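Local coordinates for protein diaminobutyrate-pyruvate transaminase and L-2,4-diaminobutyrate decarboxylase (Vibrio parahaemolyticus, PDB 2QMA) that probably binds pyridoxal 5'-phosphate and acts as the decarboxylase part of a longer protein that also carries an aminotransferase domain, at residues I242-L245 with D246-I249; L277-I280 with A281-V285; L485-K488 with I489-A493. All blocks are in the same frame, centred on the assembly; numbering follows the deposited sequence.

Interaction 1 of 3, residues I242-L245 with D246-I249; sequences ITKL and DEVI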
loop_
_atom_site.group_PDB
_atom_site.type_symbol
_atom_site.label_atom_id
_atom_site.label_comp_id
_atom_site.label_asym_id
_atom_site.label_seq_id
_atom_site.Cartn_x
_atom_site.Cartn_y
_atom_site.Cartn_z
ATOM N N ILE A 242 -9.674 1.300 33.273
ATOM C CA ILE A 242 -8.827 2.426 33.767
ATOM C C ILE A 242 -8.644 2.436 35.298
ATOM O O ILE A 242 -7.840 3.196 35.806
ATOM C CB ILE A 242 -9.315 3.832 33.249
ATOM C CG1 ILE A 242 -10.620 4.272 33.973
ATOM C CG2 ILE A 242 -9.486 3.768 31.726
ATOM C CD1 ILE A 242 -11.071 5.767 33.767
ATOM N N THR A 243 -9.359 1.539 35.993
ATOM C CA THR A 243 -9.277 1.342 37.449
ATOM C C THR A 243 -7.868 1.190 37.976
ATOM O O THR A 243 -7.521 1.797 38.959
ATOM C CB THR A 243 -10.100 0.087 37.934
ATOM O OG1 THR A 243 -11.449 0.206 37.482
ATOM C CG2 THR A 243 -10.136 0.047 39.417
ATOM N N LYS A 244 -7.052 0.368 37.344
ATOM C CA LYS A 244 -5.673 0.211 37.852
ATOM C C LYS A 244 -4.585 0.743 36.906
ATOM O O LYS A 244 -3.423 0.369 37.026
ATOM C CB LYS A 244 -5.416 -1.265 38.229
ATOM C CG LYS A 244 -6.491 -1.866 39.142
ATOM C CD LYS A 244 -6.666 -1.063 40.452
ATOM C CE LYS A 244 -7.552 -1.785 41.465
ATOM N NZ LYS A 244 -7.583 -1.035 42.752
ATOM N N LEU A 245 -4.956 1.622 35.979
ATOM C CA LEU A 245 -4.076 1.971 34.919
ATOM C C LEU A 245 -2.978 2.807 35.550
ATOM O O LEU A 245 -1.796 2.550 35.312
ATOM C CB LEU A 245 -4.821 2.717 33.801
ATOM C CG LEU A 245 -3.983 3.470 32.743
ATOM C CD1 LEU A 245 -2.969 2.506 32.027
ATOM C CD2 LEU A 245 -4.870 4.204 31.723
ATOM N N ASP A 246 -3.363 3.780 36.384
ATOM C CA ASP A 246 -2.352 4.614 37.047
ATOM C C ASP A 246 -1.372 3.772 37.856
ATOM O O ASP A 246 -0.190 3.994 37.755
ATOM C CB ASP A 246 -2.974 5.710 37.888
ATOM C CG ASP A 246 -1.940 6.670 38.436
ATOM O OD1 ASP A 246 -1.384 7.482 37.671
ATOM O OD2 ASP A 246 -1.675 6.601 39.639
ATOM N N GLU A 247 -1.867 2.802 38.645
ATOM C CA GLU A 247 -0.985 1.977 39.486
ATOM C C GLU A 247 -0.064 1.025 38.667
ATOM O O GLU A 247 1.086 0.814 39.051
ATOM C CB GLU A 247 -1.755 1.232 40.617
ATOM C CG GLU A 247 -2.629 0.081 40.167
ATOM C CD GLU A 247 -3.036 -0.915 41.310
ATOM O OE1 GLU A 247 -2.704 -0.716 42.522
ATOM O OE2 GLU A 247 -3.703 -1.914 40.976
ATOM N N VAL A 248 -0.568 0.475 37.555
ATOM C CA VAL A 248 0.231 -0.359 36.637
ATOM C C VAL A 248 1.417 0.460 36.078
ATOM O O VAL A 248 2.553 -0.014 36.051
ATOM C CB VAL A 248 -0.648 -0.975 35.496
ATOM C CG1 VAL A 248 0.197 -1.396 34.295
ATOM C CG2 VAL A 248 -1.432 -2.214 36.018
ATOM N N ILE A 249 1.144 1.686 35.642
ATOM C CA ILE A 249 2.185 2.542 35.132
ATOM C C ILE A 249 3.157 2.915 36.268
ATOM O O ILE A 249 4.374 2.823 36.098
ATOM C CB ILE A 249 1.585 3.797 34.498
ATOM C CG1 ILE A 249 0.792 3.398 33.273
ATOM C CG2 ILE A 249 2.724 4.793 34.116
ATOM C CD1 ILE A 249 -0.143 4.450 32.750
HETATM O O HOH W 1 -5.857 4.714 37.055
HETATM O O HOH W 2 -4.733 2.759 39.641
#
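Lys244 and Glu247 meet at the N terminus of helix 245-254, with Lys244 in the N-cap position. Among the backbone bonds, Val248 N donates to Lys244 O at 2.9 Å and Ile249 N to Leu245 O at 3.1 Å. Two waters extend this pattern into the preceding turn. One donates to Ile242 O and accepts from Asp246 N at 2.7 Å; the other joins Thr243 O to Glu247 N in the same way. The apolar contact is buried: Leu245 CD1 reaches Ile249 CD1 at 3.5 Å, on the side where Leu245 also packs against Val232 and Ile262. The charged pair lies side by side at the surface. With Glu247 CG held between its backbone N and carbonyl carbon (chi1 72°), the extended chain lies alongside the lysine, pointing the same way, and Glu247 OE2 rests on Lys244 CD at 3.1 Å. Lys244 NZ stays 4.4 Å from Glu247 OE2, beyond a salt bridge. Asp246 OD1 forms a salt bridge with Lys286 and a hydrogen bond with His287 of helix 277-287. The chemistry implies a helix start at which water takes up the amides of Asp246 and Glu247, while Leu245 N bonds to Ile242 O and the lysine and glutamate probably attract each other only loosely.

Interaction 2 of 3, residues L277-I280 with A281-V285; sequences LDFI and ADMAV
Four successive i to i+4 bonds, from Ala281 N to Leu277 O through Ala284 N to Ile280 O, run through the first turns of helix 277-287, with Met283 N to Phe279 O at 2.8 Å. This helix is the crossover of a beta-alpha-beta unit between parallel strands 258-265 and 290-295 of the seven-stranded sheet. One flank carries a Met-aromatic contact between Phe279 and Met283, here selenomethionine. The phenylalanine stands with CG anti to its backbone N (chi1 -174°), which leans the ring along the helix towards the next turn. Met283 bends at both chi2 and chi3 and crosses the ring obliquely along its CD2-CE2-CZ side: Met283 CG approaches Phe279 CE2 at 3.6 Å, and Met283 SE lies 4.8 Å from the centroid of the Phe279 ring, 47° off its normal. Leu245 of helix 245-254 touches both side chains. On another flank the carboxylates of Asp278 and Asp282 come close, Asp278 OD2 to Asp282 OD2 being 4.3 Å; Arg315, which forms a salt bridge with OD1 of each, probably offsets the repulsion. The buried flank, with Leu277, Ile280 and Ala281, faces strand 290-295 through Val293 and Met291. At the end of the bent selenomethionine chain, the terminal methyl Met283 CE comes to 3.8 Å from Phe279 CZ.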
loop_
_atom_site.group_PDB
_atom_site.type_symbol
_atom_site.label_atom_id
_atom_site.label_comp_id
_atom_site.label_asym_id
_atom_site.label_seq_id
_atom_site.Cartn_x
_atom_site.Cartn_y
_atom_site.Cartn_z
ATOM N N LEU A 277 -10.615 7.686 26.041
ATOM C CA LEU A 277 -9.493 8.357 25.419
ATOM C C LEU A 277 -9.078 9.593 26.222
ATOM O O LEU A 277 -7.919 9.923 26.290
ATOM C CB LEU A 277 -9.879 8.761 23.994
ATOM C CG LEU A 277 -10.161 7.675 22.956
ATOM C CD1 LEU A 277 -10.270 8.318 21.490
ATOM C CD2 LEU A 277 -9.121 6.526 23.057
ATOM N N ASP A 278 -10.040 10.286 26.821
ATOM C CA ASP A 278 -9.705 11.455 27.638
ATOM C C ASP A 278 -8.889 11.109 28.876
ATOM O O ASP A 278 -7.936 11.776 29.214
ATOM C CB ASP A 278 -10.988 12.199 28.023
ATOM C CG ASP A 278 -10.734 13.656 28.268
ATOM O OD1 ASP A 278 -10.149 14.328 27.403
ATOM O OD2 ASP A 278 -11.137 14.138 29.318
ATOM N N PHE A 279 -9.267 10.052 29.571
ATOM C CA PHE A 279 -8.448 9.612 30.731
ATOM C C PHE A 279 -7.069 9.080 30.324
ATOM O O PHE A 279 -6.067 9.332 31.011
ATOM C CB PHE A 279 -9.171 8.532 31.544
ATOM C CG PHE A 279 -8.457 8.170 32.792
ATOM C CD1 PHE A 279 -8.606 8.944 33.934
ATOM C CD2 PHE A 279 -7.610 7.064 32.831
ATOM C CE1 PHE A 279 -7.924 8.601 35.125
ATOM C CE2 PHE A 279 -6.948 6.718 33.981
ATOM C CZ PHE A 279 -7.110 7.492 35.155
ATOM N N ILE A 280 -7.017 8.379 29.198
ATOM C CA ILE A 280 -5.740 7.882 28.683
ATOM C C ILE A 280 -4.862 9.116 28.384
ATOM O O ILE A 280 -3.668 9.137 28.701
ATOM C CB ILE A 280 -5.956 7.011 27.480
ATOM C CG1 ILE A 280 -6.626 5.706 27.948
ATOM C CG2 ILE A 280 -4.606 6.663 26.787
ATOM C CD1 ILE A 280 -7.056 4.765 26.818
ATOM N N ALA A 281 -5.473 10.160 27.829
ATOM C CA ALA A 281 -4.734 11.382 27.492
ATOM C C ALA A 281 -4.214 12.020 28.768
ATOM O O ALA A 281 -3.096 12.587 28.801
ATOM C CB ALA A 281 -5.609 12.382 26.640
ATOM N N ASP A 282 -5.001 11.940 29.842
ATOM C CA ASP A 282 -4.554 12.504 31.124
ATOM C C ASP A 282 -3.441 11.688 31.711
ATOM O O ASP A 282 -2.581 12.248 32.361
ATOM C CB ASP A 282 -5.706 12.600 32.126
ATOM C CG ASP A 282 -6.747 13.653 31.726
ATOM O OD1 ASP A 282 -6.385 14.655 31.054
ATOM O OD2 ASP A 282 -7.907 13.478 32.099
HETATM N N MSE A 283 -3.494 10.363 31.528
HETATM C CA MSE A 283 -2.369 9.481 31.902
HETATM C C MSE A 283 -1.055 9.863 31.167
HETATM O O MSE A 283 0.050 9.912 31.756
HETATM C CB MSE A 283 -2.754 8.009 31.656
HETATM C CG MSE A 283 -3.689 7.468 32.748
HETATM SE SE MSE A 283 -2.990 7.464 34.575
HETATM C CE MSE A 283 -3.719 9.090 35.321
ATOM N N ALA A 284 -1.191 10.134 29.878
ATOM C CA ALA A 284 -0.075 10.525 29.040
ATOM C C ALA A 284 0.497 11.881 29.503
ATOM O O ALA A 284 1.719 12.044 29.536
ATOM C CB ALA A 284 -0.507 10.570 27.515
ATOM N N VAL A 285 -0.356 12.833 29.921
ATOM C CA VAL A 285 0.183 14.102 30.506
ATOM C C VAL A 285 0.927 13.792 31.825
ATOM O O VAL A 285 2.057 14.173 32.004
ATOM C CB VAL A 285 -0.960 15.189 30.746
ATOM C CG1 VAL A 285 -0.462 16.378 31.585
ATOM C CG2 VAL A 285 -1.533 15.687 29.412
#

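Interaction 3 of 3, residues L485-K488 with I489-A493; sequences LLSK and INMLA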
loop_
_atom_site.group_PDB
_atom_site.type_symbol
_atom_site.label_atom_id
_atom_site.label_comp_id
_atom_site.label_asym_id
_atom_site.label_seq_id
_atom_site.Cartn_x
_atom_site.Cartn_y
_atom_site.Cartn_z
ATOM N N LEU A 485 -31.316 -13.658 7.801
ATOM C CA LEU A 485 -29.971 -14.096 8.156
ATOM C C LEU A 485 -29.993 -15.024 9.382
ATOM O O LEU A 485 -29.413 -16.101 9.365
ATOM C CB LEU A 485 -29.010 -12.898 8.342
ATOM C CG LEU A 485 -27.540 -13.243 8.651
ATOM C CD1 LEU A 485 -26.972 -14.276 7.646
ATOM C CD2 LEU A 485 -26.736 -11.955 8.634
ATOM N N LEU A 486 -30.719 -14.638 10.424
ATOM C CA LEU A 486 -30.864 -15.501 11.613
ATOM C C LEU A 486 -31.600 -16.819 11.286
ATOM O O LEU A 486 -31.262 -17.865 11.821
ATOM C CB LEU A 486 -31.573 -14.762 12.745
ATOM C CG LEU A 486 -30.780 -13.586 13.325
ATOM C CD1 LEU A 486 -31.722 -12.763 14.191
ATOM C CD2 LEU A 486 -29.640 -14.109 14.170
ATOM N N SER A 487 -32.616 -16.741 10.431
ATOM C CA SER A 487 -33.305 -17.943 9.962
ATOM C C SER A 487 -32.361 -18.920 9.229
ATOM O O SER A 487 -32.401 -20.111 9.486
ATOM C CB SER A 487 -34.472 -17.579 9.057
ATOM O OG SER A 487 -35.260 -18.747 8.830
ATOM N N LYS A 488 -31.512 -18.376 8.346
ATOM C CA LYS A 488 -30.510 -19.138 7.583
ATOM C C LYS A 488 -29.557 -19.827 8.523
ATOM O O LYS A 488 -29.214 -20.987 8.308
ATOM C CB LYS A 488 -29.666 -18.193 6.707
ATOM C CG LYS A 488 -30.386 -17.609 5.530
ATOM C CD LYS A 488 -29.433 -16.718 4.746
ATOM C CE LYS A 488 -30.125 -15.472 4.250
ATOM N NZ LYS A 488 -30.913 -15.668 3.030
ATOM N N ILE A 489 -29.109 -19.098 9.548
ATOM C CA ILE A 489 -28.214 -19.659 10.547
ATOM C C ILE A 489 -28.872 -20.758 11.388
ATOM O O ILE A 489 -28.261 -21.795 11.673
ATOM C CB ILE A 489 -27.586 -18.575 11.457
ATOM C CG1 ILE A 489 -26.711 -17.628 10.624
ATOM C CG2 ILE A 489 -26.763 -19.238 12.585
ATOM C CD1 ILE A 489 -26.400 -16.313 11.320
ATOM N N ASN A 490 -30.105 -20.513 11.811
ATOM C CA ASN A 490 -30.847 -21.529 12.550
ATOM C C ASN A 490 -31.016 -22.814 11.751
ATOM O O ASN A 490 -30.781 -23.901 12.248
ATOM C CB ASN A 490 -32.203 -20.999 13.019
ATOM C CG ASN A 490 -32.930 -22.002 13.870
ATOM O OD1 ASN A 490 -32.394 -22.471 14.880
ATOM N ND2 ASN A 490 -34.117 -22.394 13.437
HETATM N N MSE A 491 -31.394 -22.688 10.492
HETATM C CA MSE A 491 -31.561 -23.882 9.657
HETATM C C MSE A 491 -30.263 -24.684 9.540
HETATM O O MSE A 491 -30.294 -25.904 9.627
HETATM C CB MSE A 491 -32.161 -23.518 8.312
HETATM C CG MSE A 491 -33.515 -22.817 8.459
HETATM SE SE MSE A 491 -34.840 -23.804 9.574
HETATM C CE MSE A 491 -34.666 -25.459 8.768
ATOM N N LEU A 492 -29.118 -24.003 9.421
ATOM C CA LEU A 492 -27.829 -24.701 9.445
ATOM C C LEU A 492 -27.629 -25.432 10.777
ATOM O O LEU A 492 -27.252 -26.610 10.803
ATOM C CB LEU A 492 -26.669 -23.706 9.228
ATOM C CG LEU A 492 -26.371 -23.302 7.794
ATOM C CD1 LEU A 492 -25.231 -22.301 7.781
ATOM C CD2 LEU A 492 -25.988 -24.522 6.914
ATOM N N ALA A 493 -27.895 -24.724 11.869
ATOM C CA ALA A 493 -27.795 -25.263 13.228
ATOM C C ALA A 493 -28.665 -26.503 13.444
ATOM O O ALA A 493 -28.225 -27.464 14.071
ATOM C CB ALA A 493 -28.139 -24.204 14.239
HETATM O O HOH W 3 -35.350 -20.814 11.093
#
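Leu485 and Ile489 sit one turn apart on the buried flank of helix 479-495, the C-terminal helix, which packs against the four-stranded antiparallel sheet of the small C-terminal part of this fold. The two side chains touch lightly. A chi1 of -177° sets Leu485 CG beside its own carbonyl carbon, on the side of the following turn, whereas Ile489 directs CG1 back towards the preceding turn, and Ile489 CD1 thus comes within 4.2 Å of Leu485 CG. The same branch lies close to the backbone, with Ile489 CG1 3.3 Å from Leu485 O. Both residues, together with Leu486, rest on Phe470 of strand 465-471; Leu486 and Ile489 also meet Phe416 of strand 416-418. Leu492 continues the apolar flank towards Ala449 and Arg452 of helix 438-452.

Ser487, Asn490 and Met491 lie on the more open side of the helix. A water accepts from Asn490 ND2 at 3.1 Å while also hydrogen-bonding Ser487 OG, so that it bridges the two side chains three residues apart. The other end of the amide, Asn490 OD1, accepts from Gln415, and these two partners should together fix its rotation. Met491, a selenomethionine, starts beside Ser487 but bends at chi2 and chi3, leading its selenium end away. Lys488 likewise departs from the contact and bends near its tip, where NZ makes a weak hydrogen bond to Ser484 and a long, weak ion pair with Asp102. Beneath these side chains the helical bonds are regular, from Ile489 N to Leu485 O up to Leu492 N to Lys488 O at 3.2 Å. Beyond the oxygen of one of these carbonyls, Met491 CG lies only 3.1 Å from Ser487 O.

Overall arrangement
From the N terminus, the three contacts follow in series; none nests in or crosses another, and each spans neighbouring turns without closing a long loop. Interaction 1 completes the passage from strand 229-232 into helix 245-254. The chain then forms strand 258-265 before interaction 2 on helix 277-287. These two contacts touch, their centres about 12 Å apart: Leu245 CD2 packs on Met283 CG at 3.6 Å and Ile242 CB on Phe279 CD2 at 3.7 Å, joining the two helices beside the large mixed sheet. Interaction 3 stands apart in the C-terminal helix on the small antiparallel sheet, its centre about 43 Å from that of interaction 1 and about 44 Å from that of interaction 2.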